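Local coordinates for protein VIN1 (Oscarella pearsei, PDB 6BFI) that probably binds actin filaments and may play a role in cell-cell adhesion, as a sponge member of the vinculin family, at residues Gly429-Val434 with Lys753-Gln758; Phe678-Gln683 with Thr806-Ile811; Lys738-Ile743 with Gln758-Ile763. One frame throughout, in Å; residues are numbered along the deposited sequence.

Contact 1: residues Gly429-Val434 with Lys753-Gln758; sequences GCSDAV and KTNLLQ
Ser-431 and Ala-433 meet Asn-755 and Gln-758 in two small patches. In the first, the amide oxygen of Asn-755 lies beside the Ser-431 side chain. Asn-755 OD1 is 3.8 Å from Ser-431 CB, and 3.9 Å from Ser-431 OG. In the second, the end of Gln-758 comes up to a methyl group, with Gln-758 OE1 3.3 Å from Ala-433 CB. No hydrogen bond crosses between the two segments, and together they bury only 117 Å². The Asn-755 side chain starts with CG anti to the backbone N (chi1 -177°), and this brings its amide nearer to Ser-431. Gln-758 reaches Ala-433 with a chain extended beyond CG. Ser-431 is the N-cap residue of helix 432-449, so the contact falls at the start of that helix. Helix 750-760 lies further along the chain than the proline-rich linker that joins head to tail in vinculins. The pairing is therefore consistent with a light head-tail contact in a closed form of the protein. Further out, Asp-432 OD1 is hydrogen-bonded to Ser-267 OG, while Cys-430 and Val-434 rest on Val-493 of helix 466-493. On the other side, Lys-753 NZ is hydrogen-bonded to the carbonyl oxygens of Ala-744, Asn-745 and Cys-747, tying helix 750-760 to the end of helix 718-745 and the turn after it. Asn-755 itself leans on Ala-813 of helix 786-817.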
ATOM      1  N   GLY A 429       3.220   4.514  12.588  1.00 65.16           N
ATOM      2  CA  GLY A 429       4.413   4.807  11.820  1.00 66.75           C
ATOM      3  C   GLY A 429       4.623   3.923  10.615  1.00 68.25           C
ATOM      4  O   GLY A 429       5.763   3.757  10.175  1.00 74.05           O
ATOM      5  N   CYS A 430       3.560   3.341  10.068  1.00 65.44           N
ATOM      6  CA  CYS A 430       3.679   2.496   8.890  1.00 63.80           C
ATOM      7  C   CYS A 430       3.555   3.332   7.619  1.00 66.82           C
ATOM      8  O   CYS A 430       3.008   4.437   7.623  1.00 68.84           O
ATOM      9  CB  CYS A 430       2.615   1.396   8.905  1.00 63.83           C
ATOM     10  SG  CYS A 430       0.917   1.994   9.070  1.00 64.47           S
ATOM     11  N   SER A 431       4.081   2.788   6.524  1.00 65.07           N
ATOM     12  CA  SER A 431       3.977   3.462   5.240  1.00 66.00           C
ATOM     13  C   SER A 431       2.519   3.539   4.793  1.00 60.74           C
ATOM     14  O   SER A 431       1.637   2.858   5.325  1.00 61.83           O
ATOM     15  CB  SER A 431       4.811   2.744   4.179  1.00 69.62           C
ATOM     16  OG  SER A 431       4.245   1.488   3.852  1.00 69.11           O
ATOM     17  N   ASP A 432       2.273   4.392   3.795  1.00 60.33           N
ATOM     18  CA  ASP A 432       0.912   4.608   3.316  1.00 59.70           C
ATOM     19  C   ASP A 432       0.325   3.350   2.691  1.00 57.96           C
ATOM     20  O   ASP A 432      -0.891   3.129   2.760  1.00 56.35           O
ATOM     21  CB  ASP A 432       0.894   5.758   2.309  1.00 66.56           C
ATOM     22  CG  ASP A 432       1.408   7.054   2.898  1.00 73.93           C
ATOM     23  OD1 ASP A 432       1.015   7.390   4.035  1.00 69.97           O
ATOM     24  OD2 ASP A 432       2.211   7.734   2.227  1.00 89.08           O
ATOM     25  N   ALA A 433       1.167   2.517   2.074  1.00 59.70           N
ATOM     26  CA  ALA A 433       0.676   1.294   1.450  1.00 58.37           C
ATOM     27  C   ALA A 433       0.215   0.293   2.504  1.00 60.59           C
ATOM     28  O   ALA A 433      -0.900  -0.240   2.426  1.00 60.39           O
ATOM     29  CB  ALA A 433       1.762   0.690   0.559  1.00 60.75           C
ATOM     30  N   VAL A 434       1.063   0.034   3.506  1.00 59.63           N
ATOM     31  CA  VAL A 434       0.683  -0.846   4.607  1.00 53.81           C
ATOM     32  C   VAL A 434      -0.540  -0.306   5.333  1.00 55.41           C
ATOM     33  O   VAL A 434      -1.393  -1.080   5.787  1.00 53.98           O
ATOM     34  CB  VAL A 434       1.877  -1.036   5.566  1.00 55.21           C
ATOM     35  CG1 VAL A 434       1.536  -2.032   6.663  1.00 50.70           C
ATOM     36  CG2 VAL A 434       3.115  -1.484   4.797  1.00 58.24           C
ATOM     37  N   LYS A 753      12.402  -3.438   3.048  1.00 78.32           N
ATOM     38  CA  LYS A 753      12.733  -3.977   1.731  1.00 79.22           C
ATOM     39  C   LYS A 753      11.538  -3.877   0.788  1.00 76.28           C
ATOM     40  O   LYS A 753      11.632  -3.305  -0.306  1.00 76.59           O
ATOM     41  CB  LYS A 753      13.184  -5.431   1.885  1.00 82.42           C
ATOM     42  CG  LYS A 753      14.001  -6.005   0.744  1.00 85.32           C
ATOM     43  CD  LYS A 753      14.202  -7.502   0.956  1.00 89.33           C
ATOM     44  CE  LYS A 753      15.317  -8.064   0.091  1.00 92.81           C
ATOM     45  NZ  LYS A 753      16.665  -7.669   0.588  1.00 95.40           N
ATOM     46  N   THR A 754      10.398  -4.427   1.212  1.00 77.16           N
ATOM     47  CA  THR A 754       9.168  -4.321   0.434  1.00 76.64           C
ATOM     48  C   THR A 754       8.779  -2.865   0.213  1.00 74.70           C
ATOM     49  O   THR A 754       8.351  -2.490  -0.884  1.00 75.18           O
ATOM     50  CB  THR A 754       8.041  -5.079   1.138  1.00 77.40           C
ATOM     51  OG1 THR A 754       8.297  -6.488   1.079  1.00 80.34           O
ATOM     52  CG2 THR A 754       6.698  -4.784   0.488  1.00 77.15           C
ATOM     53  N   ASN A 755       8.930  -2.028   1.245  1.00 73.70           N
ATOM     54  CA  ASN A 755       8.582  -0.616   1.110  1.00 70.40           C
ATOM     55  C   ASN A 755       9.354   0.042  -0.027  1.00 70.48           C
ATOM     56  O   ASN A 755       8.796   0.850  -0.781  1.00 71.15           O
ATOM     57  CB  ASN A 755       8.842   0.113   2.428  1.00 73.01           C
ATOM     58  CG  ASN A 755       8.440   1.574   2.376  1.00 75.14           C
ATOM     59  OD1 ASN A 755       7.501   1.946   1.675  1.00 74.01           O
ATOM     60  ND2 ASN A 755       9.154   2.413   3.119  1.00 77.88           N
ATOM     61  N   LEU A 756      10.636  -0.298  -0.176  1.00 67.26           N
ATOM     62  CA  LEU A 756      11.441   0.302  -1.236  1.00 65.78           C
ATOM     63  C   LEU A 756      11.141  -0.321  -2.596  1.00 67.94           C
ATOM     64  O   LEU A 756      11.112   0.387  -3.614  1.00 68.12           O
ATOM     65  CB  LEU A 756      12.928   0.166  -0.901  1.00 64.05           C
ATOM     66  CG  LEU A 756      13.925   0.730  -1.915  1.00 62.89           C
ATOM     67  CD1 LEU A 756      13.701   2.223  -2.131  1.00 60.75           C
ATOM     68  CD2 LEU A 756      15.353   0.458  -1.466  1.00 64.24           C
ATOM     69  N   LEU A 757      10.911  -1.637  -2.637  1.00 68.38           N
ATOM     70  CA  LEU A 757      10.664  -2.292  -3.919  1.00 69.39           C
ATOM     71  C   LEU A 757       9.323  -1.875  -4.514  1.00 73.41           C
ATOM     72  O   LEU A 757       9.201  -1.735  -5.738  1.00 75.16           O
ATOM     73  CB  LEU A 757      10.736  -3.809  -3.760  1.00 68.36           C
ATOM     74  CG  LEU A 757      12.154  -4.358  -3.595  1.00 70.38           C
ATOM     75  CD1 LEU A 757      12.169  -5.869  -3.733  1.00 71.95           C
ATOM     76  CD2 LEU A 757      13.095  -3.714  -4.600  1.00 71.56           C
ATOM     77  N   GLN A 758       8.307  -1.673  -3.668  1.00 75.27           N
ATOM     78  CA  GLN A 758       7.017  -1.194  -4.161  1.00 75.75           C
ATOM     79  C   GLN A 758       7.169   0.125  -4.908  1.00 73.74           C
ATOM     80  O   GLN A 758       6.477   0.369  -5.903  1.00 71.85           O
ATOM     81  CB  GLN A 758       6.035  -1.033  -3.002  1.00 80.76           C
ATOM     82  CG  GLN A 758       5.534  -2.338  -2.411  1.00 90.63           C
ATOM     83  CD  GLN A 758       4.544  -2.117  -1.285  1.00 96.76           C
ATOM     84  OE1 GLN A 758       4.269  -0.980  -0.899  1.00101.42           O
ATOM     85  NE2 GLN A 758       4.000  -3.205  -0.752  1.00102.00           N
TER

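Contact 2: residues Phe678-Gln683 with Thr806-Ile811; sequences FREADQ and TVKDVI
Glu-680 and Ala-681 face Lys-808 and Ile-811 between two nearly parallel helices. The axes of the two short helix segments approach to 9.8 Å, at an angle of 14°. Their place in the chain is consistent with the helical bundle that forms the vinculin tail. The apolar part centres on the delta methyl of Ile-811. Ile-811 CD1 lies 3.8 Å from Glu-680 CG and 4.0 Å from Ala-681 CB. The Glu-680 and Ile-811 side chains run alongside each other, pointing opposite ways. Helix 690-710 adds Val-695 against Ile-811. The aliphatic part of Lys-808 crosses Glu-680 at about a right angle, with Lys-808 CG 3.9 Å from Glu-680 CG. The charged part is looser. Glu-680 bends at chi2 (68°), and Glu-680 OE1 is 4.7 Å from Lys-808 NZ, too far for a salt bridge. The buried carboxylate instead makes a salt bridge, Glu-680 OE1 with Arg-812 NH2, in the same helix as Lys-808. The positive charge of Lys-808 probably still helps to stabilise it. One side-chain hydrogen bond lies within 678-683. Gln-683 NE2 donates to Glu-680 O over 3.3 Å, on a lone pair, with an N-H...O angle of 153°.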
ATOM      1  N   PHE A 678      14.729  18.117  -4.905  1.00 57.18           N
ATOM      2  CA  PHE A 678      16.036  18.698  -4.616  1.00 60.85           C
ATOM      3  C   PHE A 678      16.155  19.088  -3.151  1.00 62.14           C
ATOM      4  O   PHE A 678      17.215  18.920  -2.539  1.00 63.51           O
ATOM      5  CB  PHE A 678      16.279  19.911  -5.516  1.00 61.59           C
ATOM      6  CG  PHE A 678      17.601  20.587  -5.284  1.00 61.74           C
ATOM      7  CD1 PHE A 678      18.740  20.152  -5.941  1.00 61.53           C
ATOM      8  CD2 PHE A 678      17.706  21.660  -4.414  1.00 61.34           C
ATOM      9  CE1 PHE A 678      19.959  20.771  -5.729  1.00 61.63           C
ATOM     10  CE2 PHE A 678      18.920  22.281  -4.199  1.00 63.13           C
ATOM     11  CZ  PHE A 678      20.048  21.836  -4.859  1.00 63.75           C
ATOM     12  N   ARG A 679      15.074  19.606  -2.568  1.00 63.16           N
ATOM     13  CA  ARG A 679      15.111  19.996  -1.165  1.00 65.86           C
ATOM     14  C   ARG A 679      15.110  18.782  -0.248  1.00 63.15           C
ATOM     15  O   ARG A 679      15.725  18.818   0.823  1.00 64.99           O
ATOM     16  CB  ARG A 679      13.929  20.907  -0.849  1.00 70.76           C
ATOM     17  CG  ARG A 679      14.103  21.729   0.406  1.00 82.04           C
ATOM     18  CD  ARG A 679      13.209  22.955   0.376  1.00 91.12           C
ATOM     19  NE  ARG A 679      13.481  23.813  -0.778  1.00 96.55           N
ATOM     20  CZ  ARG A 679      12.711  23.880  -1.862  1.00 95.40           C
ATOM     21  NH1 ARG A 679      11.613  23.141  -1.941  1.00 95.13           N
ATOM     22  NH2 ARG A 679      13.037  24.686  -2.864  1.00 95.26           N
ATOM     23  N   GLU A 680      14.430  17.703  -0.645  1.00 56.97           N
ATOM     24  CA  GLU A 680      14.482  16.478   0.146  1.00 58.18           C
ATOM     25  C   GLU A 680      15.894  15.909   0.182  1.00 60.85           C
ATOM     26  O   GLU A 680      16.377  15.485   1.239  1.00 60.93           O
ATOM     27  CB  GLU A 680      13.501  15.445  -0.411  1.00 57.06           C
ATOM     28  CG  GLU A 680      13.487  14.121   0.343  1.00 56.47           C
ATOM     29  CD  GLU A 680      12.915  14.249   1.741  1.00 61.91           C
ATOM     30  OE1 GLU A 680      12.102  15.169   1.971  1.00 63.42           O
ATOM     31  OE2 GLU A 680      13.281  13.429   2.610  1.00 67.27           O
ATOM     32  N   ALA A 681      16.578  15.900  -0.962  1.00 60.42           N
ATOM     33  CA  ALA A 681      17.930  15.356  -1.015  1.00 61.80           C
ATOM     34  C   ALA A 681      18.994  16.335  -0.532  1.00 65.87           C
ATOM     35  O   ALA A 681      20.117  15.907  -0.244  1.00 65.98           O
ATOM     36  CB  ALA A 681      18.258  14.908  -2.441  1.00 60.69           C
ATOM     37  N   ASP A 682      18.671  17.626  -0.418  1.00 66.61           N
ATOM     38  CA  ASP A 682      19.687  18.628  -0.115  1.00 68.77           C
ATOM     39  C   ASP A 682      20.109  18.606   1.347  1.00 72.65           C
ATOM     40  O   ASP A 682      21.232  19.012   1.667  1.00 75.44           O
ATOM     41  CB  ASP A 682      19.181  20.023  -0.492  1.00 67.60           C
ATOM     42  CG  ASP A 682      20.279  21.074  -0.457  1.00 71.74           C
ATOM     43  OD1 ASP A 682      21.435  20.742  -0.796  1.00 69.14           O
ATOM     44  OD2 ASP A 682      19.986  22.231  -0.088  1.00 77.79           O
ATOM     45  N   GLN A 683      19.237  18.139   2.244  1.00 71.00           N
ATOM     46  CA  GLN A 683      19.576  18.087   3.660  1.00 71.33           C
ATOM     47  C   GLN A 683      20.623  17.028   3.979  1.00 77.35           C
ATOM     48  O   GLN A 683      21.115  16.989   5.114  1.00 78.33           O
ATOM     49  CB  GLN A 683      18.315  17.850   4.493  1.00 63.61           C
ATOM     50  CG  GLN A 683      17.453  16.697   4.017  1.00 59.58           C
ATOM     51  CD  GLN A 683      16.174  16.553   4.823  1.00 64.12           C
ATOM     52  OE1 GLN A 683      16.140  16.865   6.014  1.00 68.03           O
ATOM     53  NE2 GLN A 683      15.114  16.086   4.174  1.00 66.39           N
ATOM     54  N   THR A 806       7.639   9.865  -6.569  1.00 49.32           N
ATOM     55  CA  THR A 806       8.215   8.532  -6.429  1.00 50.83           C
ATOM     56  C   THR A 806       9.683   8.598  -6.019  1.00 55.07           C
ATOM     57  O   THR A 806      10.115   7.861  -5.127  1.00 56.45           O
ATOM     58  CB  THR A 806       8.051   7.758  -7.737  1.00 48.45           C
ATOM     59  OG1 THR A 806       6.659   7.654  -8.054  1.00 49.80           O
ATOM     60  CG2 THR A 806       8.641   6.364  -7.611  1.00 46.89           C
ATOM     61  N   VAL A 807      10.463   9.484  -6.648  1.00 53.40           N
ATOM     62  CA  VAL A 807      11.886   9.583  -6.326  1.00 53.34           C
ATOM     63  C   VAL A 807      12.082  10.036  -4.884  1.00 54.46           C
ATOM     64  O   VAL A 807      12.955   9.524  -4.170  1.00 56.68           O
ATOM     65  CB  VAL A 807      12.595  10.526  -7.317  1.00 51.77           C
ATOM     66  CG1 VAL A 807      14.029  10.789  -6.873  1.00 47.95           C
ATOM     67  CG2 VAL A 807      12.573   9.937  -8.720  1.00 49.40           C
ATOM     68  N   LYS A 808      11.280  11.001  -4.433  1.00 52.04           N
ATOM     69  CA  LYS A 808      11.380  11.473  -3.054  1.00 55.87           C
ATOM     70  C   LYS A 808      11.085  10.348  -2.062  1.00 59.56           C
ATOM     71  O   LYS A 808      11.873  10.082  -1.135  1.00 62.21           O
ATOM     72  CB  LYS A 808      10.423  12.651  -2.865  1.00 55.34           C
ATOM     73  CG  LYS A 808      10.146  13.059  -1.439  1.00 58.20           C
ATOM     74  CD  LYS A 808       9.220  14.265  -1.429  1.00 60.50           C
ATOM     75  CE  LYS A 808       8.779  14.626  -0.026  1.00 69.52           C
ATOM     76  NZ  LYS A 808       7.926  15.847  -0.019  1.00 74.95           N
ATOM     77  N   ASP A 809       9.957   9.657  -2.257  1.00 60.32           N
ATOM     78  CA  ASP A 809       9.647   8.518  -1.402  1.00 63.34           C
ATOM     79  C   ASP A 809      10.718   7.437  -1.493  1.00 60.38           C
ATOM     80  O   ASP A 809      10.904   6.669  -0.543  1.00 68.19           O
ATOM     81  CB  ASP A 809       8.274   7.949  -1.760  1.00 69.97           C
ATOM     82  CG  ASP A 809       7.142   8.891  -1.395  1.00 76.12           C
ATOM     83  OD1 ASP A 809       7.241   9.564  -0.348  1.00 78.83           O
ATOM     84  OD2 ASP A 809       6.154   8.962  -2.158  1.00 78.09           O
ATOM     85  N   VAL A 810      11.437   7.367  -2.616  1.00 54.23           N
ATOM     86  CA  VAL A 810      12.547   6.426  -2.730  1.00 55.26           C
ATOM     87  C   VAL A 810      13.733   6.891  -1.892  1.00 58.22           C
ATOM     88  O   VAL A 810      14.472   6.064  -1.342  1.00 60.19           O
ATOM     89  CB  VAL A 810      12.930   6.226  -4.210  1.00 52.84           C
ATOM     90  CG1 VAL A 810      14.319   5.616  -4.341  1.00 49.62           C
ATOM     91  CG2 VAL A 810      11.912   5.332  -4.899  1.00 56.71           C
ATOM     92  N   ILE A 811      13.940   8.206  -1.774  1.00 57.24           N
ATOM     93  CA  ILE A 811      14.955   8.711  -0.851  1.00 58.92           C
ATOM     94  C   ILE A 811      14.649   8.238   0.562  1.00 56.06           C
ATOM     95  O   ILE A 811      15.475   7.590   1.219  1.00 56.51           O
ATOM     96  CB  ILE A 811      15.035  10.246  -0.905  1.00 58.44           C
ATOM     97  CG1 ILE A 811      15.312  10.744  -2.318  1.00 57.72           C
ATOM     98  CG2 ILE A 811      16.106  10.756   0.052  1.00 59.16           C
ATOM     99  CD1 ILE A 811      15.221  12.245  -2.417  1.00 56.81           C
TER

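Contact 3: residues Lys738-Ile743 with Gln758-Ile763; sequences KLARQI and QLLDRI
Arg-741 and Leu-760 bring the two backbones closest, with their CA atoms 7.5 Å apart, and Leu-760 also opens a type I beta turn that ends at Ile-763. Helix 718-745 and helix 750-760 run in opposite directions as a helical hairpin, consistent with the helical bundle of a vinculin tail. Leu-760 carries the contact from its side. Its CG is anti to the carbonyl carbon (chi1 -73°), and both delta methyls press on helix 718-745. Leu-760 CD1 lies 3.4 Å from Arg-741 N and 3.6 Å from Ala-740 C, so it packs on the peptide link between these residues. The methyl of Ala-740 touches both branches, with Ala-740 CB 3.6 Å from Leu-760 CD1 and 3.8 Å from Leu-760 CD2. The small alanine lets the leucine come this close to the main chain. Arg-741 CB, 4.1 Å from Leu-760 CD1, adds to the edge of the patch. With an alanine here in place of Leu-760, the peptide between Ala-740 and Arg-741 would probably lose its cover, and the Ala-740 methyl its partner. The charged groups nearby do not pair: Arg-741 NH1 and Asp-761 OD1 are 6.0 Å apart. The turn joins helix 750-760 to helix 763-778, and the chain carries on along helix 718-745, where Ile-763 packs on Ala-733 and Leu-737. Leu-759 lies instead against Val-810 of helix 786-817, while Leu-739 and Ile-743 meet Leu-691 of helix 690-710.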
ATOM      1  N   LYS A 738      18.762   0.939 -10.375  1.00 99.43           N
ATOM      2  CA  LYS A 738      19.829  -0.029 -10.138  1.00101.58           C
ATOM      3  C   LYS A 738      20.408   0.120  -8.735  1.00 99.94           C
ATOM      4  O   LYS A 738      20.494  -0.856  -7.979  1.00101.94           O
ATOM      5  CB  LYS A 738      20.925   0.123 -11.194  1.00104.10           C
ATOM      6  CG  LYS A 738      20.612  -0.557 -12.518  1.00106.17           C
ATOM      7  CD  LYS A 738      21.794  -0.485 -13.473  1.00110.57           C
ATOM      8  CE  LYS A 738      21.525  -1.271 -14.747  1.00111.61           C
ATOM      9  NZ  LYS A 738      22.671  -1.199 -15.696  1.00114.74           N
ATOM     10  N   LEU A 739      20.799   1.343  -8.364  1.00 96.36           N
ATOM     11  CA  LEU A 739      21.430   1.552  -7.064  1.00 95.25           C
ATOM     12  C   LEU A 739      20.465   1.248  -5.923  1.00 91.42           C
ATOM     13  O   LEU A 739      20.800   0.508  -4.988  1.00 96.69           O
ATOM     14  CB  LEU A 739      21.953   2.985  -6.959  1.00 98.46           C
ATOM     15  CG  LEU A 739      22.606   3.349  -5.624  1.00102.50           C
ATOM     16  CD1 LEU A 739      23.750   2.396  -5.313  1.00107.99           C
ATOM     17  CD2 LEU A 739      23.095   4.787  -5.645  1.00101.91           C
ATOM     18  N   ALA A 740      19.257   1.816  -5.980  1.00 88.73           N
ATOM     19  CA  ALA A 740      18.280   1.568  -4.925  1.00 86.29           C
ATOM     20  C   ALA A 740      17.905   0.095  -4.845  1.00 87.08           C
ATOM     21  O   ALA A 740      17.575  -0.404  -3.764  1.00 88.87           O
ATOM     22  CB  ALA A 740      17.038   2.430  -5.146  1.00 79.26           C
ATOM     23  N   ARG A 741      17.953  -0.617  -5.974  1.00 91.03           N
ATOM     24  CA  ARG A 741      17.755  -2.062  -5.934  1.00 95.37           C
ATOM     25  C   ARG A 741      18.913  -2.753  -5.227  1.00 96.38           C
ATOM     26  O   ARG A 741      18.708  -3.729  -4.495  1.00 99.57           O
ATOM     27  CB  ARG A 741      17.578  -2.607  -7.350  1.00102.82           C
ATOM     28  CG  ARG A 741      17.402  -4.114  -7.414  1.00112.68           C
ATOM     29  CD  ARG A 741      16.688  -4.536  -8.686  1.00118.46           C
ATOM     30  NE  ARG A 741      16.539  -5.985  -8.768  1.00125.60           N
ATOM     31  CZ  ARG A 741      15.727  -6.603  -9.619  1.00128.59           C
ATOM     32  NH1 ARG A 741      14.984  -5.897 -10.458  1.00127.87           N
ATOM     33  NH2 ARG A 741      15.656  -7.927  -9.626  1.00131.35           N
ATOM     34  N   GLN A 742      20.139  -2.258  -5.425  1.00 93.54           N
ATOM     35  CA  GLN A 742      21.272  -2.787  -4.671  1.00 93.59           C
ATOM     36  C   GLN A 742      21.112  -2.536  -3.177  1.00 91.48           C
ATOM     37  O   GLN A 742      21.570  -3.343  -2.360  1.00 93.49           O
ATOM     38  CB  GLN A 742      22.579  -2.170  -5.168  1.00 95.83           C
ATOM     39  CG  GLN A 742      22.915  -2.483  -6.614  1.00 97.76           C
ATOM     40  CD  GLN A 742      24.203  -1.821  -7.063  1.00100.59           C
ATOM     41  OE1 GLN A 742      24.983  -1.335  -6.242  1.00102.70           O
ATOM     42  NE2 GLN A 742      24.432  -1.795  -8.371  1.00100.92           N
ATOM     43  N   ILE A 743      20.475  -1.425  -2.803  1.00 86.14           N
ATOM     44  CA  ILE A 743      20.221  -1.156  -1.392  1.00 81.10           C
ATOM     45  C   ILE A 743      19.149  -2.095  -0.853  1.00 83.25           C
ATOM     46  O   ILE A 743      19.276  -2.637   0.252  1.00 87.68           O
ATOM     47  CB  ILE A 743      19.838   0.321  -1.197  1.00 73.54           C
ATOM     48  CG1 ILE A 743      21.061   1.210  -1.427  1.00 75.86           C
ATOM     49  CG2 ILE A 743      19.245   0.552   0.185  1.00 70.22           C
ATOM     50  CD1 ILE A 743      20.730   2.562  -2.000  1.00 73.74           C
ATOM     51  N   GLN A 758       8.307  -1.673  -3.668  1.00 75.27           N
ATOM     52  CA  GLN A 758       7.017  -1.194  -4.161  1.00 75.75           C
ATOM     53  C   GLN A 758       7.169   0.125  -4.908  1.00 73.74           C
ATOM     54  O   GLN A 758       6.477   0.369  -5.903  1.00 71.85           O
ATOM     55  CB  GLN A 758       6.035  -1.033  -3.002  1.00 80.76           C
ATOM     56  CG  GLN A 758       5.534  -2.338  -2.411  1.00 90.63           C
ATOM     57  CD  GLN A 758       4.544  -2.117  -1.285  1.00 96.76           C
ATOM     58  OE1 GLN A 758       4.269  -0.980  -0.899  1.00101.42           O
ATOM     59  NE2 GLN A 758       4.000  -3.205  -0.752  1.00102.00           N
ATOM     60  N   LEU A 759       8.072   0.989  -4.441  1.00 69.61           N
ATOM     61  CA  LEU A 759       8.309   2.259  -5.116  1.00 62.86           C
ATOM     62  C   LEU A 759       9.174   2.078  -6.357  1.00 58.84           C
ATOM     63  O   LEU A 759       8.940   2.738  -7.377  1.00 56.72           O
ATOM     64  CB  LEU A 759       8.955   3.252  -4.150  1.00 60.78           C
ATOM     65  CG  LEU A 759       8.166   3.540  -2.871  1.00 59.89           C
ATOM     66  CD1 LEU A 759       8.988   4.393  -1.921  1.00 58.11           C
ATOM     67  CD2 LEU A 759       6.843   4.213  -3.197  1.00 59.02           C
ATOM     68  N   LEU A 760      10.169   1.189  -6.296  1.00 61.26           N
ATOM     69  CA  LEU A 760      11.036   0.987  -7.452  1.00 65.44           C
ATOM     70  C   LEU A 760      10.328   0.312  -8.621  1.00 70.47           C
ATOM     71  O   LEU A 760      10.755   0.488  -9.767  1.00 69.08           O
ATOM     72  CB  LEU A 760      12.259   0.152  -7.064  1.00 68.34           C
ATOM     73  CG  LEU A 760      13.356   0.802  -6.223  1.00 71.28           C
ATOM     74  CD1 LEU A 760      14.643   0.003  -6.359  1.00 75.22           C
ATOM     75  CD2 LEU A 760      13.577   2.254  -6.622  1.00 71.13           C
ATOM     76  N   ASP A 761       9.259  -0.450  -8.370  1.00 76.73           N
ATOM     77  CA  ASP A 761       8.677  -1.269  -9.429  1.00 80.12           C
ATOM     78  C   ASP A 761       7.908  -0.457 -10.464  1.00 76.02           C
ATOM     79  O   ASP A 761       7.709  -0.945 -11.581  1.00 74.07           O
ATOM     80  CB  ASP A 761       7.766  -2.341  -8.829  1.00 89.90           C
ATOM     81  CG  ASP A 761       8.546  -3.520  -8.273  1.00 98.74           C
ATOM     82  OD1 ASP A 761       9.645  -3.803  -8.796  1.00102.16           O
ATOM     83  OD2 ASP A 761       8.063  -4.161  -7.315  1.00101.89           O
ATOM     84  N   ARG A 762       7.471   0.758 -10.137  1.00 73.27           N
ATOM     85  CA  ARG A 762       6.711   1.562 -11.085  1.00 72.44           C
ATOM     86  C   ARG A 762       7.547   2.637 -11.774  1.00 70.06           C
ATOM     87  O   ARG A 762       7.029   3.334 -12.651  1.00 66.29           O
ATOM     88  CB  ARG A 762       5.499   2.199 -10.391  1.00 71.69           C
ATOM     89  CG  ARG A 762       5.813   3.124  -9.226  1.00 75.07           C
ATOM     90  CD  ARG A 762       4.517   3.617  -8.584  1.00 79.28           C
ATOM     91  NE  ARG A 762       4.727   4.707  -7.633  1.00 81.32           N
ATOM     92  CZ  ARG A 762       4.757   4.557  -6.312  1.00 84.96           C
ATOM     93  NH1 ARG A 762       4.586   3.357  -5.771  1.00 87.30           N
ATOM     94  NH2 ARG A 762       4.952   5.611  -5.530  1.00 83.61           N
ATOM     95  N   ILE A 763       8.829   2.772 -11.419  1.00 68.06           N
ATOM     96  CA  ILE A 763       9.672   3.795 -12.046  1.00 65.04           C
ATOM     97  C   ILE A 763       9.853   3.575 -13.547  1.00 63.91           C
ATOM     98  O   ILE A 763       9.711   4.546 -14.310  1.00 57.98           O
ATOM     99  CB  ILE A 763      11.013   3.902 -11.302  1.00 62.83           C
ATOM    100  CG1 ILE A 763      10.796   4.433  -9.883  1.00 62.85           C
ATOM    101  CG2 ILE A 763      11.979   4.803 -12.060  1.00 59.27           C
ATOM    102  CD1 ILE A 763      12.076   4.679  -9.122  1.00 61.81           C
TER

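Contact 1 lies at the surface, while contacts 2 and 3 are buried. Contacts 1 and 3 both use helix 750-760 and share Gln-758, which touches across the contact only in contact 1. Contact 2 joins two other helices, but its helix 786-817 also packs on helix 750-760, where Leu-756 and Leu-759 meet Val-810. Leu-756 also reaches Ala-740 of contact 3. The chemistry follows the setting. Contact 1 sets amide oxygens against small side chains across a thin interface. Contact 3 packs leucine methyls on an alanine methyl and on the main chain. Contact 2 mixes methyl packing with a buried carboxylate. Along the chain, contact 3 is nested within the loop closed by contact 2.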